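Latency-associated nuclear antigen (Murid herpesvirus 4, PDB 4BLG) probably binds DNA through its C-terminal domain, the part described here. Local coordinates at residues M15-F27 with Q95-C107. Sequence-based numbering, arbitrary orientation.
Sequences MRRHLQVTAPRLF and QAKKLKRVVLAYC. With PO4 (phosphate ion), chain D; PO4 (phosphate ion), chain E.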
ATOM      1  N   MET A  15      18.540 -15.182   1.948  1.00 32.45           N
ATOM      2  CA  MET A  15      17.682 -14.291   2.709  1.00 31.38           C
ATOM      3  C   MET A  15      16.497 -15.044   3.321  1.00 32.30           C
ATOM      4  O   MET A  15      16.095 -14.756   4.444  1.00 32.03           O
ATOM      5  CB  MET A  15      17.187 -13.137   1.859  1.00 29.48           C
ATOM      6  CG  MET A  15      16.224 -12.258   2.629  1.00 28.69           C
ATOM      7  SD  MET A  15      15.912 -10.674   1.862  1.00 37.00           S
ATOM      8  CE  MET A  15      15.389  -9.740   3.303  1.00 27.57           C
ATOM      9  N   ARG A  16      15.951 -16.014   2.597  1.00 32.03           N
ATOM     10  CA  ARG A  16      14.800 -16.766   3.095  1.00 32.65           C
ATOM     11  C   ARG A  16      15.137 -17.507   4.393  1.00 34.55           C
ATOM     12  O   ARG A  16      14.424 -17.416   5.402  1.00 34.89           O
ATOM     13  CB  ARG A  16      14.292 -17.741   2.022  1.00 33.06           C
ATOM     14  CG  ARG A  16      13.417 -17.059   0.965  1.00 49.66           C
ATOM     15  CD  ARG A  16      12.792 -18.043  -0.015  1.00 54.00           C
ATOM     16  NE  ARG A  16      13.756 -18.585  -0.971  1.00 54.01           N
ATOM     17  CZ  ARG A  16      14.278 -19.811  -0.927  1.00 57.57           C
ATOM     18  NH1 ARG A  16      13.951 -20.668   0.032  1.00 59.68           N
ATOM     19  NH2 ARG A  16      15.143 -20.186  -1.859  1.00 67.23           N
ATOM     20  N   ARG A  17      16.257 -18.215   4.372  1.00 35.99           N
ATOM     21  CA  ARG A  17      16.644 -19.021   5.501  1.00 38.07           C
ATOM     22  C   ARG A  17      16.921 -18.088   6.670  1.00 37.95           C
ATOM     23  O   ARG A  17      16.541 -18.367   7.808  1.00 39.09           O
ATOM     24  CB  ARG A  17      17.855 -19.899   5.154  1.00 39.78           C
ATOM     25  CG  ARG A  17      17.525 -21.031   4.178  1.00 40.62           C
ATOM     26  CD  ARG A  17      18.736 -21.895   3.828  1.00 42.62           C
ATOM     27  NE  ARG A  17      18.319 -23.164   3.240  1.00 44.19           N
ATOM     28  CZ  ARG A  17      19.120 -24.203   3.015  1.00 46.55           C
ATOM     29  NH1 ARG A  17      20.413 -24.153   3.319  1.00 47.64           N
ATOM     30  NH2 ARG A  17      18.622 -25.311   2.484  1.00 48.10           N
ATOM     31  N   HIS A  18      17.539 -16.951   6.371  1.00 36.73           N
ATOM     32  CA  HIS A  18      17.860 -15.997   7.406  1.00 36.85           C
ATOM     33  C   HIS A  18      16.588 -15.620   8.143  1.00 36.40           C
ATOM     34  O   HIS A  18      16.521 -15.738   9.361  1.00 37.76           O
ATOM     35  CB  HIS A  18      18.522 -14.742   6.843  1.00 35.59           C
ATOM     36  CG  HIS A  18      18.634 -13.638   7.848  1.00 35.72           C
ATOM     37  ND1 HIS A  18      19.604 -13.614   8.829  1.00 40.84           N
ATOM     38  CD2 HIS A  18      17.872 -12.539   8.052  1.00 35.22           C
ATOM     39  CE1 HIS A  18      19.443 -12.541   9.580  1.00 38.00           C
ATOM     40  NE2 HIS A  18      18.401 -11.870   9.127  1.00 35.71           N
ATOM     41  N   LEU A  19      15.580 -15.179   7.388  1.00 34.69           N
ATOM     42  CA  LEU A  19      14.337 -14.708   7.976  1.00 40.31           C
ATOM     43  C   LEU A  19      13.659 -15.781   8.822  1.00 35.97           C
ATOM     44  O   LEU A  19      13.148 -15.479   9.902  1.00 36.73           O
ATOM     45  CB  LEU A  19      13.371 -14.179   6.895  1.00 32.42           C
ATOM     46  CG  LEU A  19      13.840 -12.937   6.125  1.00 30.81           C
ATOM     47  CD1 LEU A  19      12.934 -12.665   4.938  1.00 36.20           C
ATOM     48  CD2 LEU A  19      13.891 -11.713   7.031  1.00 31.51           C
ATOM     49  N   GLN A  20      13.651 -17.024   8.348  1.00 37.17           N
ATOM     50  CA  GLN A  20      12.988 -18.095   9.090  1.00 40.24           C
ATOM     51  C   GLN A  20      13.710 -18.487  10.363  1.00 46.27           C
ATOM     52  O   GLN A  20      13.074 -18.928  11.308  1.00 42.55           O
ATOM     53  CB  GLN A  20      12.879 -19.358   8.247  1.00 46.64           C
ATOM     54  CG  GLN A  20      12.393 -19.163   6.838  1.00 63.74           C
ATOM     55  CD  GLN A  20      11.936 -20.467   6.244  1.00 79.64           C
ATOM     56  OE1 GLN A  20      11.998 -21.505   6.906  1.00 82.85           O
ATOM     57  NE2 GLN A  20      11.484 -20.437   4.997  1.00 75.64           N
ATOM     58  N   VAL A  21      15.034 -18.374  10.377  1.00 41.03           N
ATOM     59  CA  VAL A  21      15.778 -18.713  11.585  1.00 43.18           C
ATOM     60  C   VAL A  21      15.616 -17.570  12.582  1.00 43.05           C
ATOM     61  O   VAL A  21      15.448 -17.784  13.777  1.00 44.83           O
ATOM     62  CB  VAL A  21      17.272 -18.967  11.304  1.00 43.94           C
ATOM     63  CG1 VAL A  21      18.023 -19.142  12.614  1.00 46.22           C
ATOM     64  CG2 VAL A  21      17.450 -20.200  10.417  1.00 44.63           C
ATOM     65  N   THR A  22      15.611 -16.349  12.065  1.00 41.12           N
ATOM     66  CA  THR A  22      15.619 -15.158  12.903  1.00 47.17           C
ATOM     67  C   THR A  22      14.250 -14.949  13.550  1.00 44.36           C
ATOM     68  O   THR A  22      14.158 -14.525  14.695  1.00 46.19           O
ATOM     69  CB  THR A  22      16.014 -13.916  12.087  1.00 43.30           C
ATOM     70  OG1 THR A  22      17.277 -14.145  11.456  1.00 40.26           O
ATOM     71  CG2 THR A  22      16.131 -12.699  12.984  1.00 39.74           C
ATOM     72  N   ALA A  23      13.189 -15.264  12.815  1.00 47.02           N
ATOM     73  CA  ALA A  23      11.833 -15.107  13.327  1.00 44.93           C
ATOM     74  C   ALA A  23      10.952 -16.273  12.878  1.00 48.76           C
ATOM     75  O   ALA A  23      10.154 -16.139  11.957  1.00 43.74           O
ATOM     76  CB  ALA A  23      11.254 -13.778  12.865  1.00 39.53           C
ATOM     77  N   PRO A  24      11.088 -17.424  13.553  1.00 43.11           N
ATOM     78  CA  PRO A  24      10.454 -18.694  13.171  1.00 43.97           C
ATOM     79  C   PRO A  24       8.932 -18.651  13.076  1.00 43.89           C
ATOM     80  O   PRO A  24       8.392 -19.123  12.083  1.00 43.26           O
ATOM     81  CB  PRO A  24      10.884 -19.657  14.284  1.00 46.71           C
ATOM     82  CG  PRO A  24      12.077 -19.034  14.895  1.00 48.38           C
ATOM     83  CD  PRO A  24      11.910 -17.561  14.765  1.00 45.05           C
ATOM     84  N   ARG A  25       8.252 -18.130  14.088  1.00 47.76           N
ATOM     85  CA  ARG A  25       6.791 -18.076  14.056  1.00 46.63           C
ATOM     86  C   ARG A  25       6.306 -17.178  12.918  1.00 45.75           C
ATOM     87  O   ARG A  25       5.451 -17.571  12.125  1.00 44.10           O
ATOM     88  CB  ARG A  25       6.227 -17.591  15.394  1.00 47.11           C
ATOM     89  CG  ARG A  25       6.369 -18.617  16.526  1.00 53.49           C
ATOM     90  CD  ARG A  25       6.036 -18.034  17.903  1.00 57.29           C
ATOM     91  NE  ARG A  25       6.765 -16.795  18.173  1.00 67.19           N
ATOM     92  CZ  ARG A  25       6.566 -16.014  19.232  1.00 69.83           C
ATOM     93  NH1 ARG A  25       5.656 -16.328  20.147  1.00 66.67           N
ATOM     94  NH2 ARG A  25       7.281 -14.907  19.378  1.00 78.18           N
ATOM     95  N   LEU A  26       6.862 -15.977  12.835  1.00 41.05           N
ATOM     96  CA  LEU A  26       6.459 -15.030  11.805  1.00 38.86           C
ATOM     97  C   LEU A  26       6.639 -15.604  10.395  1.00 46.48           C
ATOM     98  O   LEU A  26       5.769 -15.432   9.538  1.00 38.81           O
ATOM     99  CB  LEU A  26       7.241 -13.724  11.947  1.00 37.72           C
ATOM    100  CG  LEU A  26       6.810 -12.587  11.015  1.00 43.14           C
ATOM    101  CD1 LEU A  26       5.338 -12.246  11.210  1.00 45.08           C
ATOM    102  CD2 LEU A  26       7.680 -11.359  11.229  1.00 41.10           C
ATOM    103  N   PHE A  27       7.750 -16.301  10.155  1.00 39.07           N
ATOM    104  CA  PHE A  27       8.068 -16.772   8.804  1.00 36.93           C
ATOM    105  C   PHE A  27       7.864 -18.261   8.589  1.00 45.48           C
ATOM    106  O   PHE A  27       8.247 -18.796   7.552  1.00 47.73           O
ATOM    107  CB  PHE A  27       9.488 -16.386   8.425  1.00 38.01           C
ATOM    108  CG  PHE A  27       9.627 -14.949   8.060  1.00 39.73           C
ATOM    109  CD1 PHE A  27       9.355 -14.524   6.773  1.00 44.17           C
ATOM    110  CD2 PHE A  27      10.007 -14.016   9.006  1.00 40.96           C
ATOM    111  CE1 PHE A  27       9.470 -13.196   6.433  1.00 30.87           C
ATOM    112  CE2 PHE A  27      10.127 -12.684   8.673  1.00 42.10           C
ATOM    113  CZ  PHE A  27       9.858 -12.273   7.385  1.00 32.20           C
ATOM    114  N   GLN A  95       3.512  -7.574  15.330  1.00 42.03           N
ATOM    115  CA  GLN A  95       4.130  -8.318  14.242  1.00 37.85           C
ATOM    116  C   GLN A  95       4.768  -7.396  13.213  1.00 37.01           C
ATOM    117  O   GLN A  95       5.762  -7.765  12.597  1.00 36.67           O
ATOM    118  CB  GLN A  95       3.125  -9.248  13.563  1.00 37.83           C
ATOM    119  CG  GLN A  95       2.496 -10.259  14.501  1.00 40.64           C
ATOM    120  CD  GLN A  95       3.528 -11.016  15.319  1.00 44.21           C
ATOM    121  OE1 GLN A  95       4.595 -11.363  14.822  1.00 49.41           O
ATOM    122  NE2 GLN A  95       3.213 -11.266  16.588  1.00 48.96           N
ATOM    123  N   ALA A  96       4.205  -6.206  13.013  1.00 34.12           N
ATOM    124  CA  ALA A  96       4.788  -5.270  12.055  1.00 32.03           C
ATOM    125  C   ALA A  96       6.114  -4.713  12.580  1.00 37.71           C
ATOM    126  O   ALA A  96       7.057  -4.520  11.813  1.00 31.44           O
ATOM    127  CB  ALA A  96       3.822  -4.136  11.736  1.00 31.01           C
ATOM    128  N   LYS A  97       6.181  -4.461  13.885  1.00 38.57           N
ATOM    129  CA  LYS A  97       7.387  -3.929  14.511  1.00 50.90           C
ATOM    130  C   LYS A  97       8.494  -4.976  14.320  1.00 36.06           C
ATOM    131  O   LYS A  97       9.617  -4.657  13.904  1.00 40.61           O
ATOM    132  CB  LYS A  97       7.137  -3.642  16.008  1.00 45.67           C
ATOM    133  NZ  LYS A  97       8.993  -1.765  20.446  1.00 57.19           N
ATOM    134  N   LYS A  98       8.148  -6.231  14.611  1.00 37.18           N
ATOM    135  CA  LYS A  98       9.085  -7.368  14.505  1.00 44.28           C
ATOM    136  C   LYS A  98       9.589  -7.546  13.064  1.00 40.61           C
ATOM    137  O   LYS A  98      10.783  -7.697  12.825  1.00 38.15           O
ATOM    138  CB  LYS A  98       8.441  -8.694  14.957  1.00 42.79           C
ATOM    139  CG  LYS A  98       9.452  -9.805  15.334  1.00 52.33           C
ATOM    140  CD  LYS A  98       8.773 -11.180  15.403  1.00 75.58           C
ATOM    141  CE  LYS A  98       8.012 -11.356  16.722  1.00101.54           C
ATOM    142  NZ  LYS A  98       6.807 -12.228  16.606  1.00114.62           N
ATOM    143  N   LEU A  99       8.660  -7.526  12.117  1.00 34.15           N
ATOM    144  CA  LEU A  99       8.961  -7.766  10.716  1.00 32.28           C
ATOM    145  C   LEU A  99       9.921  -6.710  10.217  1.00 38.91           C
ATOM    146  O   LEU A  99      10.874  -7.003   9.503  1.00 32.79           O
ATOM    147  CB  LEU A  99       7.680  -7.701   9.883  1.00 34.63           C
ATOM    148  CG  LEU A  99       7.936  -7.820   8.380  1.00 37.66           C
ATOM    149  CD1 LEU A  99       8.634  -9.140   8.081  1.00 29.81           C
ATOM    150  CD2 LEU A  99       6.656  -7.705   7.578  1.00 29.92           C
ATOM    151  N   LYS A 100       9.647  -5.466  10.588  1.00 38.33           N
ATOM    152  CA  LYS A 100      10.464  -4.351  10.147  1.00 36.30           C
ATOM    153  C   LYS A 100      11.873  -4.496  10.702  1.00 40.36           C
ATOM    154  O   LYS A 100      12.854  -4.280   9.991  1.00 40.37           O
ATOM    155  CB  LYS A 100       9.852  -3.028  10.602  1.00 37.00           C
ATOM    156  CG  LYS A 100      10.536  -1.815  10.021  1.00 30.14           C
ATOM    157  CD  LYS A 100      10.034  -0.543  10.652  1.00 36.33           C
ATOM    158  CE  LYS A 100      10.801   0.657  10.144  1.00 45.86           C
ATOM    159  NZ  LYS A 100      11.198   1.558  11.254  1.00 47.98           N
ATOM    160  N   ARG A 101      11.968  -4.851  11.977  1.00 33.57           N
ATOM    161  CA  ARG A 101      13.256  -4.994  12.648  1.00 35.49           C
ATOM    162  C   ARG A 101      14.138  -6.029  11.964  1.00 35.40           C
ATOM    163  O   ARG A 101      15.330  -5.797  11.734  1.00 36.52           O
ATOM    164  CB  ARG A 101      13.054  -5.410  14.102  1.00 39.70           C
ATOM    165  CG  ARG A 101      14.345  -5.506  14.913  1.00 53.85           C
ATOM    166  CD  ARG A 101      14.016  -5.710  16.387  1.00 60.44           C
ATOM    167  NE  ARG A 101      13.334  -4.506  16.832  1.00 79.29           N
ATOM    168  CZ  ARG A 101      12.109  -4.452  17.346  1.00 82.25           C
ATOM    169  NH1 ARG A 101      11.390  -5.542  17.584  1.00 78.95           N
ATOM    170  NH2 ARG A 101      11.594  -3.278  17.660  1.00 73.16           N
ATOM    171  N   VAL A 102      13.551  -7.182  11.669  1.00 35.18           N
ATOM    172  CA  VAL A 102      14.299  -8.300  11.105  1.00 35.51           C
ATOM    173  C   VAL A 102      14.765  -7.979   9.692  1.00 33.41           C
ATOM    174  O   VAL A 102      15.952  -8.099   9.363  1.00 33.83           O
ATOM    175  CB  VAL A 102      13.439  -9.572  11.089  1.00 36.00           C
ATOM    176  CG1 VAL A 102      14.078 -10.642  10.218  1.00 37.02           C
ATOM    177  CG2 VAL A 102      13.229 -10.080  12.506  1.00 39.64           C
ATOM    178  N   VAL A 103      13.821  -7.545   8.860  1.00 31.33           N
ATOM    179  CA  VAL A 103      14.119  -7.284   7.464  1.00 29.46           C
ATOM    180  C   VAL A 103      15.199  -6.215   7.359  1.00 34.80           C
ATOM    181  O   VAL A 103      16.128  -6.359   6.583  1.00 31.81           O
ATOM    182  CB  VAL A 103      12.863  -6.864   6.674  1.00 32.60           C
ATOM    183  CG1 VAL A 103      13.239  -6.469   5.254  1.00 25.89           C
ATOM    184  CG2 VAL A 103      11.850  -7.999   6.655  1.00 35.49           C
ATOM    185  N   LEU A 104      15.090  -5.156   8.154  1.00 30.68           N
ATOM    186  CA  LEU A 104      16.023  -4.037   8.052  1.00 30.21           C
ATOM    187  C   LEU A 104      17.379  -4.311   8.697  1.00 37.15           C
ATOM    188  O   LEU A 104      18.373  -3.682   8.333  1.00 32.65           O
ATOM    189  CB  LEU A 104      15.421  -2.759   8.640  1.00 38.74           C
ATOM    190  CG  LEU A 104      14.256  -2.112   7.876  1.00 32.26           C
ATOM    191  CD1 LEU A 104      13.895  -0.790   8.536  1.00 31.22           C
ATOM    192  CD2 LEU A 104      14.582  -1.899   6.406  1.00 35.85           C
ATOM    193  N   ALA A 105      17.443  -5.222   9.662  1.00 34.07           N
ATOM    194  CA  ALA A 105      18.754  -5.649  10.151  1.00 36.25           C
ATOM    195  C   ALA A 105      19.518  -6.300   9.003  1.00 35.51           C
ATOM    196  O   ALA A 105      20.686  -5.987   8.765  1.00 36.31           O
ATOM    197  CB  ALA A 105      18.621  -6.605  11.321  1.00 38.42           C
ATOM    198  N   TYR A 106      18.862  -7.202   8.281  1.00 34.73           N
ATOM    199  CA  TYR A 106      19.504  -7.791   7.099  1.00 33.49           C
ATOM    200  C   TYR A 106      19.895  -6.722   6.051  1.00 31.97           C
ATOM    201  O   TYR A 106      21.056  -6.642   5.629  1.00 34.15           O
ATOM    202  CB  TYR A 106      18.596  -8.865   6.483  1.00 36.74           C
ATOM    203  CG  TYR A 106      19.244  -9.713   5.401  1.00 32.34           C
ATOM    204  CD1 TYR A 106      19.191  -9.336   4.070  1.00 40.26           C
ATOM    205  CD2 TYR A 106      19.897 -10.901   5.715  1.00 51.34           C
ATOM    206  CE1 TYR A 106      19.776 -10.112   3.076  1.00 36.68           C
ATOM    207  CE2 TYR A 106      20.482 -11.681   4.731  1.00 49.29           C
ATOM    208  CZ  TYR A 106      20.415 -11.280   3.410  1.00 51.93           C
ATOM    209  OH  TYR A 106      20.991 -12.044   2.419  1.00 69.05           O
ATOM    210  N   CYS A 107      18.938  -5.879   5.660  1.00 30.20           N
ATOM    211  CA  CYS A 107      19.155  -4.910   4.577  1.00 29.08           C
ATOM    212  C   CYS A 107      20.169  -3.838   4.923  1.00 35.93           C
ATOM    213  O   CYS A 107      20.808  -3.271   4.037  1.00 29.73           O
ATOM    214  CB  CYS A 107      17.841  -4.221   4.188  1.00 29.47           C
ATOM    215  SG  CYS A 107      16.656  -5.316   3.453  1.00 32.96           S
TER
HETATM  216  P   PO4 D1263       9.166 -15.180  16.095  1.00 45.70           P
HETATM  217  O1  PO4 D1263      10.564 -14.771  16.479  1.00 52.90           O
HETATM  218  O2  PO4 D1263       8.883 -14.791  14.664  1.00 58.30           O
HETATM  219  O3  PO4 D1263       8.973 -16.668  16.203  1.00 51.18           O
HETATM  220  O4  PO4 D1263       8.197 -14.471  17.003  1.00 55.94           O
HETATM  221  P   PO4 E1264      20.549 -14.161  -0.842  1.00 53.55           P
HETATM  222  O1  PO4 E1264      20.707 -12.834  -0.137  1.00 72.21           O
HETATM  223  O2  PO4 E1264      19.154 -14.689  -0.613  1.00 47.95           O
HETATM  224  O3  PO4 E1264      20.780 -13.974  -2.322  1.00 79.97           O
HETATM  225  O4  PO4 E1264      21.556 -15.144  -0.294  1.00 55.08           O
HETATM  226  O   HOH W   1      17.512  -9.862  10.565  1.00 36.42           O
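Leu19 CD2 presses on Val102 CG1 at 3.4 Å, closer than usual for two methyls; compact, branched Val102 turns its other methyl, CG2, to Thr22 CG2. Further along the buried side, Leu26 CG stands opposite its backbone N (chi1 -174°), which carries CD2 to Leu99 CA at 3.8 Å, while Leu99 CD1 reaches Phe27 CZ at 3.4 Å. Extended Met15 lays CG over one face of the Tyr106 ring, with SD oblique to it, 4.7 Å from the centroid, a Met-aromatic contact. Within this LANA1-like DNA-binding domain the helices are obliquely antiparallel, at 137°, and helix 93-110 lies between segment 15-27 and the antiparallel sheet, where Leu99 meets Val41 and Val103 meets Phe43. Toward solvent, water and anions bridge the segments, which share no direct hydrogen bond. The His18 and Tyr106 rings meet obliquely, planes at 45°, and His18 NE2 meets a water that donates to Val102 O. Tyrosine suits its place, its ring against Met15 and its OH on a phosphate that Met15 N also binds. At the far end a second phosphate gathers Arg25 NH2 and Lys98 NZ on O4, at 2.6 and 2.7 Å; Gln95 OE1 gives the ammonium another acceptor.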